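PDB 6DQ3: polysaccharide deacetylase from Streptococcus pyogenes, which probably removes N-acetyl groups from the cell-wall linkage unit of streptococcal rhamnopolysaccharides, as a zinc-dependent carbohydrate esterase of family 4. Local coordinates for residues A[144-156]-A[178-190]. Residues are numbered along the deposited sequence; the frame is centred on the assembly and turned at random.
Sequences SPDVQTTEMKDSK and NDTTLQIAARLNY. With ZN (zinc ion), chain I.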
loop_
_atom_site.group_PDB
_atom_site.type_symbol
_atom_site.label_atom_id
_atom_site.label_comp_id
_atom_site.label_asym_id
_atom_site.label_seq_id
_atom_site.Cartn_x
_atom_site.Cartn_y
_atom_site.Cartn_z
ATOM N N SER A 144 -4.411 -21.140 11.092
ATOM C CA SER A 144 -5.262 -21.199 12.267
ATOM C C SER A 144 -5.413 -19.807 12.877
ATOM O O SER A 144 -4.617 -18.907 12.595
ATOM C CB SER A 144 -4.663 -22.142 13.302
ATOM O OG SER A 144 -3.456 -21.603 13.816
ATOM N N PRO A 145 -6.420 -19.613 13.737
ATOM C CA PRO A 145 -6.549 -18.303 14.402
ATOM C C PRO A 145 -5.306 -17.888 15.170
ATOM O O PRO A 145 -4.920 -16.715 15.121
ATOM C CB PRO A 145 -7.755 -18.501 15.333
ATOM C CG PRO A 145 -8.583 -19.556 14.644
ATOM C CD PRO A 145 -7.577 -20.494 14.004
ATOM N N ASP A 146 -4.664 -18.817 15.880
ATOM C CA ASP A 146 -3.460 -18.462 16.627
ATOM C C ASP A 146 -2.342 -18.004 15.693
ATOM O O ASP A 146 -1.585 -17.084 16.026
ATOM C CB ASP A 146 -2.987 -19.643 17.473
ATOM C CG ASP A 146 -3.855 -19.877 18.686
ATOM O OD1 ASP A 146 -4.729 -19.034 18.975
ATOM O OD2 ASP A 146 -3.659 -20.910 19.356
ATOM N N VAL A 147 -2.216 -18.639 14.524
ATOM C CA VAL A 147 -1.136 -18.282 13.608
ATOM C C VAL A 147 -1.432 -16.951 12.925
ATOM O O VAL A 147 -0.534 -16.117 12.749
ATOM C CB VAL A 147 -0.901 -19.409 12.586
ATOM C CG1 VAL A 147 0.104 -18.968 11.534
ATOM C CG2 VAL A 147 -0.412 -20.672 13.289
ATOM N N GLN A 148 -2.689 -16.729 12.525
ATOM C CA GLN A 148 -3.056 -15.429 11.975
ATOM C C GLN A 148 -2.762 -14.320 12.975
ATOM O O GLN A 148 -2.271 -13.246 12.599
ATOM C CB GLN A 148 -4.532 -15.398 11.586
ATOM C CG GLN A 148 -4.920 -16.298 10.438
ATOM C CD GLN A 148 -6.250 -15.902 9.829
ATOM O OE1 GLN A 148 -6.427 -14.768 9.382
ATOM N NE2 GLN A 148 -7.198 -16.831 9.818
ATOM N N THR A 149 -3.060 -14.553 14.254
ATOM C CA THR A 149 -2.765 -13.555 15.273
ATOM C C THR A 149 -1.267 -13.267 15.325
ATOM O O THR A 149 -0.845 -12.106 15.285
ATOM C CB THR A 149 -3.288 -14.027 16.631
ATOM O OG1 THR A 149 -4.690 -14.322 16.538
ATOM C CG2 THR A 149 -3.081 -12.958 17.690
ATOM N N THR A 150 -0.443 -14.317 15.380
ATOM C CA THR A 150 1.006 -14.127 15.428
ATOM C C THR A 150 1.504 -13.369 14.201
ATOM O O THR A 150 2.275 -12.411 14.321
ATOM C CB THR A 150 1.706 -15.484 15.543
ATOM O OG1 THR A 150 1.269 -16.150 16.735
ATOM C CG2 THR A 150 3.226 -15.323 15.580
ATOM N N GLU A 151 1.067 -13.781 13.009
ATOM C CA GLU A 151 1.562 -13.169 11.780
ATOM C C GLU A 151 1.196 -11.693 11.700
ATOM O O GLU A 151 1.974 -10.878 11.189
ATOM C CB GLU A 151 1.007 -13.915 10.568
ATOM C CG GLU A 151 1.682 -15.246 10.297
ATOM C CD GLU A 151 3.078 -15.082 9.720
ATOM O OE1 GLU A 151 3.416 -13.975 9.247
ATOM O OE2 GLU A 151 3.840 -16.066 9.738
ATOM N N MET A 152 0.015 -11.326 12.190
ATOM C CA MET A 152 -0.435 -9.945 12.123
ATOM C C MET A 152 0.028 -9.125 13.318
ATOM O O MET A 152 0.169 -7.901 13.204
ATOM C CB MET A 152 -1.963 -9.897 12.031
ATOM C CG MET A 152 -2.513 -10.314 10.669
ATOM S SD MET A 152 -4.289 -10.020 10.508
ATOM C CE MET A 152 -4.949 -11.560 11.159
ATOM N N LYS A 153 0.266 -9.771 14.459
ATOM C CA LYS A 153 0.648 -9.069 15.678
ATOM C C LYS A 153 2.153 -8.853 15.776
ATOM O O LYS A 153 2.602 -7.746 16.086
ATOM C CB LYS A 153 0.177 -9.848 16.911
ATOM C CG LYS A 153 0.651 -9.265 18.239
ATOM C CD LYS A 153 0.188 -10.117 19.414
ATOM C CE LYS A 153 0.276 -9.361 20.736
ATOM N NZ LYS A 153 1.634 -8.813 20.991
ATOM N N ASP A 154 2.937 -9.911 15.555
ATOM C CA ASP A 154 4.381 -9.809 15.733
ATOM C C ASP A 154 4.994 -8.832 14.739
ATOM O O ASP A 154 5.993 -8.174 15.049
ATOM C CB ASP A 154 5.036 -11.183 15.580
ATOM C CG ASP A 154 4.798 -12.092 16.772
ATOM O OD1 ASP A 154 4.174 -11.656 17.763
ATOM O OD2 ASP A 154 5.247 -13.255 16.709
ATOM N N SER A 155 4.423 -8.745 13.537
ATOM C CA SER A 155 4.923 -7.812 12.535
ATOM C C SER A 155 4.576 -6.374 12.900
ATOM O O SER A 155 5.401 -5.473 12.728
ATOM C CB SER A 155 4.351 -8.176 11.167
ATOM O OG SER A 155 2.944 -8.332 11.236
ATOM N N LYS A 156 3.363 -6.143 13.409
ATOM C CA LYS A 156 3.004 -4.813 13.891
ATOM C C LYS A 156 3.910 -4.394 15.039
ATOM O O LYS A 156 4.390 -3.255 15.085
ATOM C CB LYS A 156 1.539 -4.786 14.334
ATOM C CG LYS A 156 1.156 -3.531 15.123
ATOM C CD LYS A 156 -0.355 -3.385 15.253
ATOM C CE LYS A 156 -0.748 -2.403 16.353
ATOM N NZ LYS A 156 -0.161 -1.051 16.176
ATOM N N ASN A 178 -10.383 -14.322 5.602
ATOM C CA ASN A 178 -11.704 -14.832 5.951
ATOM C C ASN A 178 -12.251 -14.027 7.124
ATOM O O ASN A 178 -11.637 -13.056 7.579
ATOM C CB ASN A 178 -11.674 -16.337 6.252
ATOM C CG ASN A 178 -10.734 -16.714 7.384
ATOM O OD1 ASN A 178 -10.175 -15.858 8.083
ATOM N ND2 ASN A 178 -10.569 -18.022 7.579
ATOM N N ASP A 179 -13.442 -14.421 7.595
ATOM C CA ASP A 179 -14.058 -13.700 8.703
ATOM C C ASP A 179 -13.099 -13.626 9.881
ATOM O O ASP A 179 -12.954 -12.569 10.510
ATOM C CB ASP A 179 -15.396 -14.346 9.105
ATOM C CG ASP A 179 -15.319 -15.856 9.296
ATOM O OD1 ASP A 179 -14.216 -16.427 9.369
ATOM O OD2 ASP A 179 -16.398 -16.482 9.372
ATOM N N THR A 180 -12.392 -14.725 10.153
ATOM C CA THR A 180 -11.441 -14.769 11.261
ATOM C C THR A 180 -10.335 -13.729 11.092
ATOM O O THR A 180 -9.972 -13.039 12.053
ATOM C CB THR A 180 -10.854 -16.180 11.374
ATOM O OG1 THR A 180 -11.860 -17.081 11.864
ATOM C CG2 THR A 180 -9.656 -16.197 12.304
ATOM N N THR A 181 -9.777 -13.612 9.884
ATOM C CA THR A 181 -8.750 -12.599 9.642
ATOM C C THR A 181 -9.228 -11.221 10.090
ATOM O O THR A 181 -8.513 -10.492 10.787
ATOM C CB THR A 181 -8.375 -12.556 8.156
ATOM O OG1 THR A 181 -8.116 -13.876 7.667
ATOM C CG2 THR A 181 -7.140 -11.676 7.927
ATOM N N LEU A 182 -10.442 -10.841 9.685
ATOM C CA LEU A 182 -10.922 -9.491 9.953
ATOM C C LEU A 182 -11.248 -9.297 11.426
ATOM O O LEU A 182 -11.023 -8.214 11.979
ATOM C CB LEU A 182 -12.145 -9.200 9.092
ATOM C CG LEU A 182 -11.927 -9.408 7.594
ATOM C CD1 LEU A 182 -13.259 -9.249 6.864
ATOM C CD2 LEU A 182 -10.875 -8.456 7.046
ATOM N N GLN A 183 -11.788 -10.328 12.080
ATOM C CA GLN A 183 -12.037 -10.229 13.513
ATOM C C GLN A 183 -10.728 -10.042 14.270
ATOM O O GLN A 183 -10.637 -9.209 15.177
ATOM C CB GLN A 183 -12.787 -11.473 14.005
ATOM C CG GLN A 183 -14.182 -11.655 13.389
ATOM C CD GLN A 183 -14.708 -13.083 13.490
ATOM O OE1 GLN A 183 -14.052 -13.965 14.039
ATOM N NE2 GLN A 183 -15.899 -13.309 12.953
ATOM N N ILE A 184 -9.689 -10.786 13.885
ATOM C CA ILE A 184 -8.405 -10.686 14.572
ATOM C C ILE A 184 -7.770 -9.321 14.319
ATOM O O ILE A 184 -7.284 -8.666 15.248
ATOM C CB ILE A 184 -7.474 -11.830 14.128
ATOM C CG1 ILE A 184 -7.988 -13.173 14.657
ATOM C CG2 ILE A 184 -6.054 -11.570 14.605
ATOM C CD1 ILE A 184 -7.263 -14.385 14.093
ATOM N N ALA A 185 -7.755 -8.880 13.061
ATOM C CA ALA A 185 -7.172 -7.579 12.746
ATOM C C ALA A 185 -7.800 -6.485 13.599
ATOM O O ALA A 185 -7.101 -5.598 14.099
ATOM C CB ALA A 185 -7.342 -7.272 11.259
ATOM N N ALA A 186 -9.119 -6.547 13.796
ATOM C CA ALA A 186 -9.790 -5.553 14.627
ATOM C C ALA A 186 -9.312 -5.626 16.071
ATOM O O ALA A 186 -9.047 -4.593 16.700
ATOM C CB ALA A 186 -11.305 -5.753 14.553
ATOM N N ARG A 187 -9.185 -6.843 16.615
ATOM C CA ARG A 187 -8.776 -6.998 18.007
ATOM C C ARG A 187 -7.334 -6.565 18.223
ATOM O O ARG A 187 -6.961 -6.185 19.340
ATOM C CB ARG A 187 -8.949 -8.451 18.453
ATOM C CG ARG A 187 -10.383 -8.858 18.734
ATOM C CD ARG A 187 -10.452 -10.150 19.545
ATOM N NE ARG A 187 -9.848 -11.281 18.848
ATOM C CZ ARG A 187 -10.517 -12.131 18.074
ATOM N NH1 ARG A 187 -11.822 -11.981 17.892
ATOM N NH2 ARG A 187 -9.879 -13.130 17.482
ATOM N N LEU A 188 -6.510 -6.632 17.182
ATOM C CA LEU A 188 -5.129 -6.176 17.243
ATOM C C LEU A 188 -4.996 -4.678 17.000
ATOM O O LEU A 188 -3.873 -4.190 16.855
ATOM C CB LEU A 188 -4.285 -6.941 16.224
ATOM C CG LEU A 188 -4.159 -8.447 16.441
ATOM C CD1 LEU A 188 -3.387 -9.091 15.310
ATOM C CD2 LEU A 188 -3.488 -8.717 17.782
ATOM N N ASN A 189 -6.112 -3.955 16.934
ATOM C CA ASN A 189 -6.143 -2.499 16.838
ATOM C C ASN A 189 -5.682 -1.978 15.482
ATOM O O ASN A 189 -5.230 -0.832 15.382
ATOM C CB ASN A 189 -5.321 -1.867 17.968
ATOM C CG ASN A 189 -5.955 -2.080 19.348
ATOM O OD1 ASN A 189 -5.289 -2.502 20.298
ATOM N ND2 ASN A 189 -7.248 -1.792 19.456
ATOM N N TYR A 190 -5.783 -2.789 14.432
ATOM C CA TYR A 190 -5.707 -2.256 13.082
ATOM C C TYR A 190 -6.941 -1.415 12.785
ATOM O O TYR A 190 -8.055 -1.765 13.175
ATOM C CB TYR A 190 -5.602 -3.383 12.064
ATOM C CG TYR A 190 -4.241 -4.012 11.994
ATOM C CD1 TYR A 190 -3.206 -3.386 11.315
ATOM C CD2 TYR A 190 -3.989 -5.230 12.597
ATOM C CE1 TYR A 190 -1.957 -3.960 11.242
ATOM C CE2 TYR A 190 -2.754 -5.809 12.535
ATOM C CZ TYR A 190 -1.734 -5.170 11.852
ATOM O OH TYR A 190 -0.490 -5.743 11.783
HETATM ZN ZN ZN I . -14.494 -18.534 9.433
HETATM O O HOH W 1 -6.657 -13.305 18.400
HETATM O O HOH W 2 -15.644 -18.953 11.287
#
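The Tyr190 ring lies against helix 145-156 with CD of Lys156 over one face, offset toward the rim, while the carbonyl oxygens of Met152 and Ala185 lie at its edge, in plane. Tyr190 OH donates to Met152 O over 2.7 Å, within the carbonyl plane. The Gln148 amide, 36° from the plane of the Asn178 amide, sets its OE1 2.6 Å from Thr181 OG1, a hydroxyl that also has Asn178 OD1 within reach; the same OD1 caps helix 179-187 by accepting from Thr181 N. Beside this cap, Asp179 OD1 binds a zinc ion. Between these polar ends, Ile184 is a knob in a hole formed by Pro145, Gln148, Thr149 and Met152. Its CD1 comes to 3.5 Å from Pro145 O, and Ile184 CG2 meets Met152 CE at 3.6 Å. Leu188 CD1 packs on Met152 CB at 3.7 Å, just where a Schellman motif, with Asn189 at C-prime and Tyr190 N bonded to Ala185 O, ends the helix. Met152 and Tyr190 also touch Ile170 of strand 169-171. Two neighbouring helices of the polysaccharide deacetylase domain, crossing at -45°, thus share an apolar centre with one directed bond, from the tyrosine hydroxyl, at one end and a hydroxyl proton of unsettled acceptor at the other.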